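Long-range contacts in tail fiber protein (Acinetobacter phage AM24, PDB 5W5P), which forms a trimeric tailspike that probably recognises, and may cleave, the capsular polysaccharide of the Acinetobacter host: residues 331-336 and 365-370; 279-284 and 308-313; 407-412 and 426-431. All coordinates share one frame; numbering follows the deposited sequence.

Contact 1 (331-336 and 365-370); sequences GTFIGN and SGVTFI
Phe333 and Phe369 lie ring beside ring on two successive parallel strands, 331-334 and 365-370, in the parallel beta-helix of the tailspike. The strand axes come within 4.7 Å and differ by only 3° in direction. Four bridges run in register, from Gly331 with Val367 to Ile334 with Ile370. Backbone bonds pass alternately each way. Gly331 N gives to Gly366 O, and Thr368 N to Gly331 O. Phe333 N bonds Thr368 O at 3.0 Å, and Ile370 N bonds Phe333 O. The last bond, Gly335 N to Ile370 O, is 2.8 Å long and reaches past the end of the first strand.

On the face of Phe333 and Phe369 the side chains turn into the coil. Both rings have CG anti to the carbonyl carbon (chi1 -59° and -63°), and the two side chains run alongside each other. The ring planes are close to parallel but offset, with little overlap, and the centroids are 4.8 Å apart. CE2 of Phe369 comes 3.5 Å from CD1 of Phe333. Val367 CG1 meets the same Phe333 ring at its edge, 3.9 Å from CE1. Ile353 touches both side chains, and Phe408 stacks on Phe369 from the next strand.

The opposite face carries Thr332, Ile334, Thr368 and Ile370, and packs against other subunits. Ile334 meets Ile334 of both neighbouring subunits. A water gives a hydrogen bond to Gly331 O and accepts one from Thr368 OG1 at 2.6 Å. Gly331 O therefore takes both a backbone N-H and a water.

The chemistry differs between the two faces. One is an apolar aromatic filling of the coil. The other mixes hydroxyls and isoleucines at the trimer interface, where the backbone bonding of the strands is supplemented by bound water.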
ATOM      1  N   GLY A 331      -6.895   9.684   5.109  1.00 40.68           N
ATOM      2  CA  GLY A 331      -6.265   9.787   3.803  1.00 36.32           C
ATOM      3  C   GLY A 331      -4.880   9.165   3.820  1.00 35.64           C
ATOM      4  O   GLY A 331      -4.165   9.242   4.819  1.00 33.23           O
ATOM      5  N   THR A 332      -4.515   8.537   2.701  1.00 32.19           N
ATOM      6  CA  THR A 332      -3.192   7.953   2.531  1.00 35.26           C
ATOM      7  C   THR A 332      -2.675   8.267   1.134  1.00 36.73           C
ATOM      8  O   THR A 332      -3.428   8.214   0.159  1.00 41.95           O
ATOM      9  CB  THR A 332      -3.212   6.430   2.766  1.00 37.14           C
ATOM     10  OG1 THR A 332      -4.401   5.866   2.201  1.00 35.74           O
ATOM     11  CG2 THR A 332      -3.157   6.107   4.263  1.00 39.71           C
ATOM     12  N   PHE A 333      -1.391   8.618   1.047  1.00 36.68           N
ATOM     13  CA  PHE A 333      -0.718   8.899  -0.225  1.00 35.03           C
ATOM     14  C   PHE A 333       0.657   8.236  -0.163  1.00 37.42           C
ATOM     15  O   PHE A 333       1.598   8.810   0.394  1.00 39.25           O
ATOM     16  CB  PHE A 333      -0.591  10.397  -0.483  1.00 31.97           C
ATOM     17  CG  PHE A 333      -1.907  11.130  -0.516  1.00 38.95           C
ATOM     18  CD1 PHE A 333      -2.546  11.486   0.665  1.00 37.40           C
ATOM     19  CD2 PHE A 333      -2.493  11.490  -1.723  1.00 37.25           C
ATOM     20  CE1 PHE A 333      -3.742  12.161   0.652  1.00 32.09           C
ATOM     21  CE2 PHE A 333      -3.697  12.171  -1.741  1.00 36.95           C
ATOM     22  CZ  PHE A 333      -4.322  12.507  -0.545  1.00 36.32           C
ATOM     23  N   ILE A 334       0.777   7.044  -0.749  1.00 36.67           N
ATOM     24  CA  ILE A 334       1.947   6.190  -0.583  1.00 32.50           C
ATOM     25  C   ILE A 334       2.620   6.000  -1.937  1.00 41.09           C
ATOM     26  O   ILE A 334       2.035   5.416  -2.858  1.00 43.78           O
ATOM     27  CB  ILE A 334       1.584   4.835   0.041  1.00 32.68           C
ATOM     28  CG1 ILE A 334       0.695   5.034   1.276  1.00 35.67           C
ATOM     29  CG2 ILE A 334       2.849   4.019   0.337  1.00 33.17           C
ATOM     30  CD1 ILE A 334       0.428   3.762   2.059  1.00 32.98           C
ATOM     31  N   GLY A 335       3.852   6.486  -2.057  1.00 36.61           N
ATOM     32  CA  GLY A 335       4.704   6.098  -3.163  1.00 35.33           C
ATOM     33  C   GLY A 335       4.385   6.720  -4.501  1.00 34.41           C
ATOM     34  O   GLY A 335       4.707   6.136  -5.535  1.00 34.85           O
ATOM     35  N   ASN A 336       3.758   7.891  -4.518  1.00 37.40           N
ATOM     36  CA  ASN A 336       3.494   8.549  -5.788  1.00 37.39           C
ATOM     37  C   ASN A 336       4.789   9.060  -6.412  1.00 37.53           C
ATOM     38  O   ASN A 336       5.803   9.267  -5.738  1.00 39.28           O
ATOM     39  CB  ASN A 336       2.506   9.697  -5.608  1.00 38.15           C
ATOM     40  CG  ASN A 336       1.099   9.207  -5.357  1.00 39.02           C
ATOM     41  OD1 ASN A 336       0.525   8.492  -6.182  1.00 39.07           O
ATOM     42  ND2 ASN A 336       0.543   9.564  -4.201  1.00 36.61           N
ATOM     43  N   SER A 365      -8.183  15.352   9.131  1.00 43.57           N
ATOM     44  CA  SER A 365      -7.924  14.595  10.356  1.00 42.10           C
ATOM     45  C   SER A 365      -7.501  13.179   9.991  1.00 38.27           C
ATOM     46  O   SER A 365      -8.340  12.371   9.586  1.00 39.22           O
ATOM     47  CB  SER A 365      -9.157  14.585  11.256  1.00 42.63           C
ATOM     48  OG  SER A 365      -8.834  14.083  12.537  1.00 36.61           O
ATOM     49  N   GLY A 366      -6.216  12.878  10.164  1.00 36.71           N
ATOM     50  CA  GLY A 366      -5.700  11.556   9.868  1.00 35.36           C
ATOM     51  C   GLY A 366      -5.292  11.381   8.419  1.00 37.52           C
ATOM     52  O   GLY A 366      -6.014  10.755   7.640  1.00 38.20           O
ATOM     53  N   VAL A 367      -4.142  11.943   8.045  1.00 37.57           N
ATOM     54  CA  VAL A 367      -3.614  11.866   6.686  1.00 38.49           C
ATOM     55  C   VAL A 367      -2.131  11.537   6.771  1.00 40.06           C
ATOM     56  O   VAL A 367      -1.396  12.159   7.546  1.00 44.28           O
ATOM     57  CB  VAL A 367      -3.830  13.182   5.904  1.00 38.42           C
ATOM     58  CG1 VAL A 367      -3.446  13.008   4.439  1.00 32.76           C
ATOM     59  CG2 VAL A 367      -5.267  13.661   6.028  1.00 33.37           C
ATOM     60  N   THR A 368      -1.686  10.561   5.977  1.00 34.86           N
ATOM     61  CA  THR A 368      -0.307  10.091   6.038  1.00 35.97           C
ATOM     62  C   THR A 368       0.299  10.051   4.644  1.00 40.58           C
ATOM     63  O   THR A 368      -0.282   9.460   3.728  1.00 42.32           O
ATOM     64  CB  THR A 368      -0.226   8.703   6.682  1.00 33.78           C
ATOM     65  OG1 THR A 368      -0.994   8.694   7.891  1.00 35.78           O
ATOM     66  CG2 THR A 368       1.219   8.347   7.006  1.00 33.50           C
ATOM     67  N   PHE A 369       1.473  10.666   4.494  1.00 41.82           N
ATOM     68  CA  PHE A 369       2.243  10.664   3.253  1.00 36.65           C
ATOM     69  C   PHE A 369       3.503   9.835   3.458  1.00 35.44           C
ATOM     70  O   PHE A 369       4.344  10.185   4.288  1.00 36.76           O
ATOM     71  CB  PHE A 369       2.618  12.084   2.834  1.00 35.07           C
ATOM     72  CG  PHE A 369       1.442  12.952   2.520  1.00 35.98           C
ATOM     73  CD1 PHE A 369       0.756  13.604   3.533  1.00 33.83           C
ATOM     74  CD2 PHE A 369       1.017  13.115   1.209  1.00 40.78           C
ATOM     75  CE1 PHE A 369      -0.331  14.405   3.247  1.00 37.31           C
ATOM     76  CE2 PHE A 369      -0.070  13.919   0.913  1.00 43.90           C
ATOM     77  CZ  PHE A 369      -0.745  14.566   1.933  1.00 41.27           C
ATOM     78  N   ILE A 370       3.639   8.750   2.697  1.00 35.31           N
ATOM     79  CA  ILE A 370       4.764   7.832   2.831  1.00 36.06           C
ATOM     80  C   ILE A 370       5.406   7.638   1.464  1.00 38.40           C
ATOM     81  O   ILE A 370       4.730   7.244   0.508  1.00 38.09           O
ATOM     82  CB  ILE A 370       4.330   6.476   3.414  1.00 38.59           C
ATOM     83  CG1 ILE A 370       3.597   6.677   4.744  1.00 38.03           C
ATOM     84  CG2 ILE A 370       5.537   5.562   3.588  1.00 34.08           C
ATOM     85  CD1 ILE A 370       2.955   5.429   5.272  1.00 37.22           C
TER
HETATM   86  O   HOH W   1      -3.500   8.481   7.470  1.00 35.54           O

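Contact 2 (279-284 and 308-313); sequences GFNVTV and VIRCDG
Val282 and Ile309 meet in the tightly packed part of this contact. Their side chains lie side by side, CG1 to CG1 at 4.0 Å, and both point into the coil, where Ile309 reaches Val296. Three backbone bonds hold the strands here. Val282 N gives to Val308 O, Arg310 N to Val282 O, and Val284 N to Arg310 O at 2.9 Å. Beyond, Val284 CB is 4.3 Å from Cys311 SG.

The strands are parallel neighbours in successive turns of the beta-helix, and Thr283 and Arg310 lie on its outer face. The chain of Arg310 bends at chi2 (85°), which turns CD back towards Val282 O, 3.5 Å away. Its guanidinium then meets Asn281, whose CG is anti to the backbone N (chi1 -179°). NH2 donates to Asn281 OD1 from a position tilted out of the carbonyl plane. The modelled 2.5 Å between these two atoms is very short, and its exact length is doubtful. NH1 adds a weak bond to the same oxygen. Val308 CG1 sits over the centre of one guanidinium face, 3.2 Å above the plane.

The far end is looser. Asp312 and Gly313 are partly exposed, and Asp312 N stands 3.7 Å from Val284 O. Asp312 turns instead to the next coil, where OD1 accepts from Ile334 N.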
ATOM      1  N   GLY A 279     -16.670  12.909  -1.375  1.00 43.35           N
ATOM      2  CA  GLY A 279     -16.283  11.559  -1.746  1.00 40.22           C
ATOM      3  C   GLY A 279     -16.386  10.606  -0.580  1.00 44.25           C
ATOM      4  O   GLY A 279     -16.230  10.995   0.580  1.00 49.26           O
ATOM      5  N   PHE A 280     -16.655   9.340  -0.897  1.00 44.77           N
ATOM      6  CA  PHE A 280     -16.648   8.249   0.073  1.00 38.79           C
ATOM      7  C   PHE A 280     -15.868   7.093  -0.533  1.00 35.18           C
ATOM      8  O   PHE A 280     -16.195   6.641  -1.633  1.00 38.02           O
ATOM      9  CB  PHE A 280     -18.068   7.782   0.428  1.00 37.44           C
ATOM     10  CG  PHE A 280     -18.952   8.857   0.997  1.00 42.21           C
ATOM     11  CD1 PHE A 280     -19.674   9.700   0.157  1.00 41.59           C
ATOM     12  CD2 PHE A 280     -19.094   9.006   2.372  1.00 36.14           C
ATOM     13  CE1 PHE A 280     -20.502  10.684   0.677  1.00 37.75           C
ATOM     14  CE2 PHE A 280     -19.923   9.990   2.897  1.00 36.88           C
ATOM     15  CZ  PHE A 280     -20.627  10.829   2.048  1.00 37.15           C
ATOM     16  N   ASN A 281     -14.848   6.619   0.175  1.00 34.81           N
ATOM     17  CA  ASN A 281     -14.121   5.403  -0.186  1.00 33.28           C
ATOM     18  C   ASN A 281     -13.601   5.484  -1.623  1.00 37.32           C
ATOM     19  O   ASN A 281     -14.022   4.764  -2.523  1.00 38.06           O
ATOM     20  CB  ASN A 281     -15.015   4.177   0.024  1.00 33.69           C
ATOM     21  CG  ASN A 281     -14.314   2.882  -0.318  1.00 42.51           C
ATOM     22  OD1 ASN A 281     -13.175   2.648   0.088  1.00 40.43           O
ATOM     23  ND2 ASN A 281     -14.997   2.028  -1.078  1.00 33.65           N
ATOM     24  N   VAL A 282     -12.661   6.400  -1.806  1.00 38.69           N
ATOM     25  CA  VAL A 282     -12.139   6.762  -3.116  1.00 35.82           C
ATOM     26  C   VAL A 282     -10.724   6.212  -3.231  1.00 37.38           C
ATOM     27  O   VAL A 282      -9.933   6.311  -2.288  1.00 38.36           O
ATOM     28  CB  VAL A 282     -12.163   8.289  -3.321  1.00 34.90           C
ATOM     29  CG1 VAL A 282     -11.376   8.693  -4.573  1.00 32.10           C
ATOM     30  CG2 VAL A 282     -13.599   8.791  -3.369  1.00 32.73           C
ATOM     31  N   THR A 283     -10.417   5.603  -4.376  1.00 36.55           N
ATOM     32  CA  THR A 283      -9.094   5.048  -4.637  1.00 37.03           C
ATOM     33  C   THR A 283      -8.628   5.501  -6.010  1.00 41.66           C
ATOM     34  O   THR A 283      -9.347   5.322  -7.000  1.00 43.72           O
ATOM     35  CB  THR A 283      -9.098   3.515  -4.568  1.00 34.60           C
ATOM     36  OG1 THR A 283      -9.735   3.087  -3.356  1.00 34.75           O
ATOM     37  CG2 THR A 283      -7.673   2.987  -4.605  1.00 31.71           C
ATOM     38  N   VAL A 284      -7.440   6.106  -6.066  1.00 39.15           N
ATOM     39  CA  VAL A 284      -6.832   6.474  -7.339  1.00 37.96           C
ATOM     40  C   VAL A 284      -5.356   6.101  -7.280  1.00 40.11           C
ATOM     41  O   VAL A 284      -4.520   6.904  -6.852  1.00 42.06           O
ATOM     42  CB  VAL A 284      -7.028   7.972  -7.648  1.00 37.25           C
ATOM     43  CG1 VAL A 284      -6.384   8.324  -8.974  1.00 34.28           C
ATOM     44  CG2 VAL A 284      -8.516   8.344  -7.653  1.00 33.45           C
ATOM     45  N   VAL A 308     -12.129   8.819   3.609  1.00 35.03           N
ATOM     46  CA  VAL A 308     -11.110   7.892   3.111  1.00 36.62           C
ATOM     47  C   VAL A 308     -10.806   8.142   1.639  1.00 38.67           C
ATOM     48  O   VAL A 308     -11.681   8.028   0.773  1.00 36.48           O
ATOM     49  CB  VAL A 308     -11.505   6.417   3.326  1.00 34.98           C
ATOM     50  CG1 VAL A 308     -10.370   5.493   2.891  1.00 33.12           C
ATOM     51  CG2 VAL A 308     -11.856   6.177   4.770  1.00 35.07           C
ATOM     52  N   ILE A 309      -9.552   8.481   1.353  1.00 41.81           N
ATOM     53  CA  ILE A 309      -9.023   8.483  -0.006  1.00 39.44           C
ATOM     54  C   ILE A 309      -7.630   7.874   0.045  1.00 39.52           C
ATOM     55  O   ILE A 309      -6.876   8.102   0.997  1.00 45.73           O
ATOM     56  CB  ILE A 309      -9.003   9.901  -0.623  1.00 38.47           C
ATOM     57  CG1 ILE A 309      -8.465   9.863  -2.058  1.00 38.13           C
ATOM     58  CG2 ILE A 309      -8.181  10.863   0.224  1.00 37.15           C
ATOM     59  CD1 ILE A 309      -8.641  11.154  -2.811  1.00 33.05           C
ATOM     60  N   ARG A 310      -7.302   7.068  -0.959  1.00 36.59           N
ATOM     61  CA  ARG A 310      -5.958   6.528  -1.111  1.00 35.50           C
ATOM     62  C   ARG A 310      -5.486   6.867  -2.513  1.00 36.58           C
ATOM     63  O   ARG A 310      -6.220   6.648  -3.483  1.00 37.86           O
ATOM     64  CB  ARG A 310      -5.910   5.009  -0.892  1.00 35.83           C
ATOM     65  CG  ARG A 310      -6.721   4.503   0.285  1.00 33.34           C
ATOM     66  CD  ARG A 310      -8.180   4.286  -0.097  1.00 35.00           C
ATOM     67  NE  ARG A 310      -8.809   3.279   0.751  1.00 40.50           N
ATOM     68  CZ  ARG A 310     -10.119   3.067   0.807  1.00 41.52           C
ATOM     69  NH1 ARG A 310     -10.608   2.138   1.618  1.00 41.22           N
ATOM     70  NH2 ARG A 310     -10.940   3.786   0.056  1.00 43.02           N
ATOM     71  N   CYS A 311      -4.279   7.414  -2.617  1.00 31.52           N
ATOM     72  CA  CYS A 311      -3.650   7.705  -3.904  1.00 37.75           C
ATOM     73  C   CYS A 311      -2.219   7.183  -3.831  1.00 35.92           C
ATOM     74  O   CYS A 311      -1.337   7.857  -3.290  1.00 36.67           O
ATOM     75  CB  CYS A 311      -3.692   9.199  -4.217  1.00 40.21           C
ATOM     76  SG  CYS A 311      -5.363   9.923  -4.254  1.00 37.77           S
ATOM     77  N   ASP A 312      -1.990   5.986  -4.374  1.00 34.17           N
ATOM     78  CA  ASP A 312      -0.724   5.285  -4.215  1.00 36.42           C
ATOM     79  C   ASP A 312      -0.094   4.964  -5.567  1.00 37.80           C
ATOM     80  O   ASP A 312      -0.794   4.637  -6.530  1.00 38.97           O
ATOM     81  CB  ASP A 312      -0.913   3.991  -3.417  1.00 38.91           C
ATOM     82  CG  ASP A 312      -1.588   4.224  -2.075  1.00 44.95           C
ATOM     83  OD1 ASP A 312      -1.447   5.334  -1.519  1.00 47.14           O
ATOM     84  OD2 ASP A 312      -2.255   3.291  -1.572  1.00 45.42           O
ATOM     85  N   GLY A 313       1.233   5.066  -5.629  1.00 33.93           N
ATOM     86  CA  GLY A 313       1.993   4.592  -6.772  1.00 33.21           C
ATOM     87  C   GLY A 313       1.602   5.166  -8.117  1.00 37.33           C
ATOM     88  O   GLY A 313       1.857   4.532  -9.146  1.00 41.14           O
TER

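Contact 3 (407-412 and 426-431); sequences TFVGNW and TQFGNA
Asn411 and Asn430 run alongside each other, with amide planes only 5° apart. In both, CG is anti to the carbonyl carbon (chi1 -55° and -61°), which puts CG in the same place on both residues. Asn430 OD1 takes two N-H groups of Asn411. The side-chain ND2 comes in the carbonyl plane at 2.9 Å, and the backbone N of Asn411 comes tilted from that plane at 3.0 Å. Asn430 ND2 also has two acceptors. It gives to Gln427 OE1 and, at 3.0 Å, to Phe408 O, which it approaches from above the carbonyl plane. Phe408 O is thus gripped twice, since Phe428 N also donates to it. Asn411 OD1 is itself bonded to Asn372 ND2 of the preceding coil.

Val409 and Phe428 share a face of the sheet with Trp412 and Ala431. CG2 of Val409 sits over one face of the Phe428 ring, offset toward the rim, 3.9 Å from the centroid in a CH-pi contact. CG1 touches the ring at CE1. The Phe428 ring meets Phe428 of a neighbouring subunit as well. Further on, Trp412 CD1 is 3.4 Å from Ala431 CB, and Tyr329 of another subunit stacks on the indole.

Backbone bonds run from Gly410 N to Phe428 O and, at 2.7 Å, from Ala431 N to Asn411 O. They lie before and after the bend made by Gly410 and Gly429, both at positive phi.

Nearly coplanar amides, hydrogen-bonded one to the next at equivalent turns of successive coils, form an asparagine ladder, known from parallel beta-helices such as the pectate lyases.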
ATOM      1  N   THR A 407       0.889  13.630   8.725  1.00 37.26           N
ATOM      2  CA  THR A 407       2.277  13.278   8.986  1.00 38.15           C
ATOM      3  C   THR A 407       2.956  12.876   7.682  1.00 36.76           C
ATOM      4  O   THR A 407       2.302  12.516   6.698  1.00 36.39           O
ATOM      5  CB  THR A 407       2.395  12.145  10.026  1.00 37.89           C
ATOM      6  OG1 THR A 407       1.897  10.918   9.479  1.00 35.83           O
ATOM      7  CG2 THR A 407       1.604  12.488  11.293  1.00 32.13           C
ATOM      8  N   PHE A 408       4.285  12.972   7.677  1.00 37.72           N
ATOM      9  CA  PHE A 408       5.095  12.693   6.498  1.00 38.29           C
ATOM     10  C   PHE A 408       6.235  11.764   6.889  1.00 36.54           C
ATOM     11  O   PHE A 408       6.997  12.071   7.811  1.00 36.14           O
ATOM     12  CB  PHE A 408       5.654  13.985   5.884  1.00 39.15           C
ATOM     13  CG  PHE A 408       4.611  14.865   5.244  1.00 35.81           C
ATOM     14  CD1 PHE A 408       3.799  15.685   6.019  1.00 33.03           C
ATOM     15  CD2 PHE A 408       4.455  14.883   3.867  1.00 35.25           C
ATOM     16  CE1 PHE A 408       2.846  16.495   5.433  1.00 35.97           C
ATOM     17  CE2 PHE A 408       3.501  15.688   3.271  1.00 39.05           C
ATOM     18  CZ  PHE A 408       2.693  16.497   4.055  1.00 39.42           C
ATOM     19  N   VAL A 409       6.356  10.638   6.188  1.00 33.77           N
ATOM     20  CA  VAL A 409       7.370   9.633   6.479  1.00 37.05           C
ATOM     21  C   VAL A 409       8.062   9.248   5.176  1.00 41.48           C
ATOM     22  O   VAL A 409       7.407   8.798   4.229  1.00 44.77           O
ATOM     23  CB  VAL A 409       6.770   8.387   7.154  1.00 42.70           C
ATOM     24  CG1 VAL A 409       7.813   7.266   7.248  1.00 32.22           C
ATOM     25  CG2 VAL A 409       6.197   8.734   8.532  1.00 31.95           C
ATOM     26  N   GLY A 410       9.381   9.425   5.127  1.00 38.26           N
ATOM     27  CA  GLY A 410      10.185   8.868   4.055  1.00 36.49           C
ATOM     28  C   GLY A 410       9.953   9.441   2.675  1.00 38.19           C
ATOM     29  O   GLY A 410      10.241   8.765   1.682  1.00 37.97           O
ATOM     30  N   ASN A 411       9.445  10.669   2.578  1.00 39.58           N
ATOM     31  CA  ASN A 411       9.224  11.323   1.296  1.00 36.22           C
ATOM     32  C   ASN A 411      10.489  12.039   0.829  1.00 39.35           C
ATOM     33  O   ASN A 411      11.427  12.256   1.595  1.00 46.51           O
ATOM     34  CB  ASN A 411       8.070  12.324   1.385  1.00 33.98           C
ATOM     35  CG  ASN A 411       6.791  11.695   1.907  1.00 40.09           C
ATOM     36  OD1 ASN A 411       6.038  11.072   1.151  1.00 39.22           O
ATOM     37  ND2 ASN A 411       6.541  11.848   3.211  1.00 41.81           N
ATOM     38  N   TRP A 412      10.497  12.415  -0.449  1.00 39.55           N
ATOM     39  CA  TRP A 412      11.625  13.094  -1.077  1.00 40.32           C
ATOM     40  C   TRP A 412      11.106  14.274  -1.880  1.00 41.38           C
ATOM     41  O   TRP A 412      10.244  14.103  -2.750  1.00 40.69           O
ATOM     42  CB  TRP A 412      12.408  12.150  -2.003  1.00 41.30           C
ATOM     43  CG  TRP A 412      13.708  12.713  -2.514  1.00 41.28           C
ATOM     44  CD1 TRP A 412      14.961  12.405  -2.067  1.00 42.40           C
ATOM     45  CD2 TRP A 412      13.885  13.670  -3.573  1.00 41.47           C
ATOM     46  NE1 TRP A 412      15.903  13.112  -2.774  1.00 44.54           N
ATOM     47  CE2 TRP A 412      15.271  13.894  -3.703  1.00 41.31           C
ATOM     48  CE3 TRP A 412      13.008  14.361  -4.417  1.00 36.14           C
ATOM     49  CZ2 TRP A 412      15.800  14.779  -4.643  1.00 39.60           C
ATOM     50  CZ3 TRP A 412      13.533  15.245  -5.345  1.00 36.79           C
ATOM     51  CH2 TRP A 412      14.917  15.446  -5.451  1.00 38.73           C
ATOM     52  N   THR A 426       4.390  15.702  13.336  1.00 38.75           N
ATOM     53  CA  THR A 426       5.216  14.499  13.312  1.00 38.20           C
ATOM     54  C   THR A 426       5.692  14.229  11.893  1.00 36.74           C
ATOM     55  O   THR A 426       4.876  14.126  10.971  1.00 37.73           O
ATOM     56  CB  THR A 426       4.448  13.278  13.838  1.00 39.11           C
ATOM     57  OG1 THR A 426       3.901  13.566  15.134  1.00 36.67           O
ATOM     58  CG2 THR A 426       5.368  12.067  13.931  1.00 31.99           C
ATOM     59  N   GLN A 427       7.006  14.098  11.727  1.00 34.77           N
ATOM     60  CA  GLN A 427       7.590  13.804  10.425  1.00 34.52           C
ATOM     61  C   GLN A 427       9.019  13.310  10.617  1.00 34.85           C
ATOM     62  O   GLN A 427       9.779  13.883  11.406  1.00 34.98           O
ATOM     63  CB  GLN A 427       7.566  15.036   9.512  1.00 34.68           C
ATOM     64  CG  GLN A 427       8.259  16.259  10.089  1.00 34.62           C
ATOM     65  CD  GLN A 427       9.732  16.310   9.721  1.00 38.33           C
ATOM     66  OE1 GLN A 427      10.130  15.857   8.644  1.00 38.47           O
ATOM     67  NE2 GLN A 427      10.553  16.845  10.623  1.00 33.05           N
ATOM     68  N   PHE A 428       9.380  12.251   9.893  1.00 33.73           N
ATOM     69  CA  PHE A 428      10.738  11.726   9.951  1.00 38.93           C
ATOM     70  C   PHE A 428      11.054  11.014   8.642  1.00 42.03           C
ATOM     71  O   PHE A 428      10.156  10.626   7.889  1.00 40.93           O
ATOM     72  CB  PHE A 428      10.934  10.780  11.142  1.00 37.25           C
ATOM     73  CG  PHE A 428       9.991   9.606  11.151  1.00 36.24           C
ATOM     74  CD1 PHE A 428      10.298   8.443  10.457  1.00 36.62           C
ATOM     75  CD2 PHE A 428       8.799   9.665  11.854  1.00 32.04           C
ATOM     76  CE1 PHE A 428       9.427   7.360  10.463  1.00 35.75           C
ATOM     77  CE2 PHE A 428       7.930   8.590  11.865  1.00 31.98           C
ATOM     78  CZ  PHE A 428       8.243   7.435  11.166  1.00 33.69           C
ATOM     79  N   GLY A 429      12.352  10.858   8.380  1.00 41.30           N
ATOM     80  CA  GLY A 429      12.807  10.158   7.196  1.00 37.44           C
ATOM     81  C   GLY A 429      12.640  10.901   5.890  1.00 38.10           C
ATOM     82  O   GLY A 429      12.895  10.319   4.830  1.00 39.72           O
ATOM     83  N   ASN A 430      12.229  12.163   5.925  1.00 33.81           N
ATOM     84  CA  ASN A 430      11.989  12.921   4.705  1.00 35.34           C
ATOM     85  C   ASN A 430      13.275  13.556   4.195  1.00 36.95           C
ATOM     86  O   ASN A 430      14.187  13.878   4.969  1.00 36.39           O
ATOM     87  CB  ASN A 430      10.938  14.007   4.947  1.00 36.82           C
ATOM     88  CG  ASN A 430       9.595  13.434   5.362  1.00 38.03           C
ATOM     89  OD1 ASN A 430       8.890  12.810   4.557  1.00 37.85           O
ATOM     90  ND2 ASN A 430       9.235  13.638   6.625  1.00 35.70           N
ATOM     91  N   ALA A 431      13.334  13.756   2.880  1.00 35.43           N
ATOM     92  CA  ALA A 431      14.487  14.356   2.225  1.00 37.75           C
ATOM     93  C   ALA A 431      14.101  15.705   1.635  1.00 43.76           C
ATOM     94  O   ALA A 431      13.097  15.809   0.925  1.00 45.45           O
ATOM     95  CB  ALA A 431      15.033  13.442   1.134  1.00 35.94           C
TER

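The three contacts follow one another along the chain and climb the same beta-helix. Contacts 1 and 2 have centres 10 Å apart and join through Ile334 O and Gly313 N, 2.9 Å apart, and through Asn336 ND2 and Cys311 O, 2.7 Å apart. Contacts 1 and 3 are 11 Å apart between centres. Phe369 O meets Val409 N there at 2.8 Å. Contacts 2 and 3 do not touch; their centres are 20 Å apart. Asn336, Asn411 and Asn430 each follow a glycine with positive phi and give their ND2 to a carbonyl of the preceding coil. All three contacts reach other subunits.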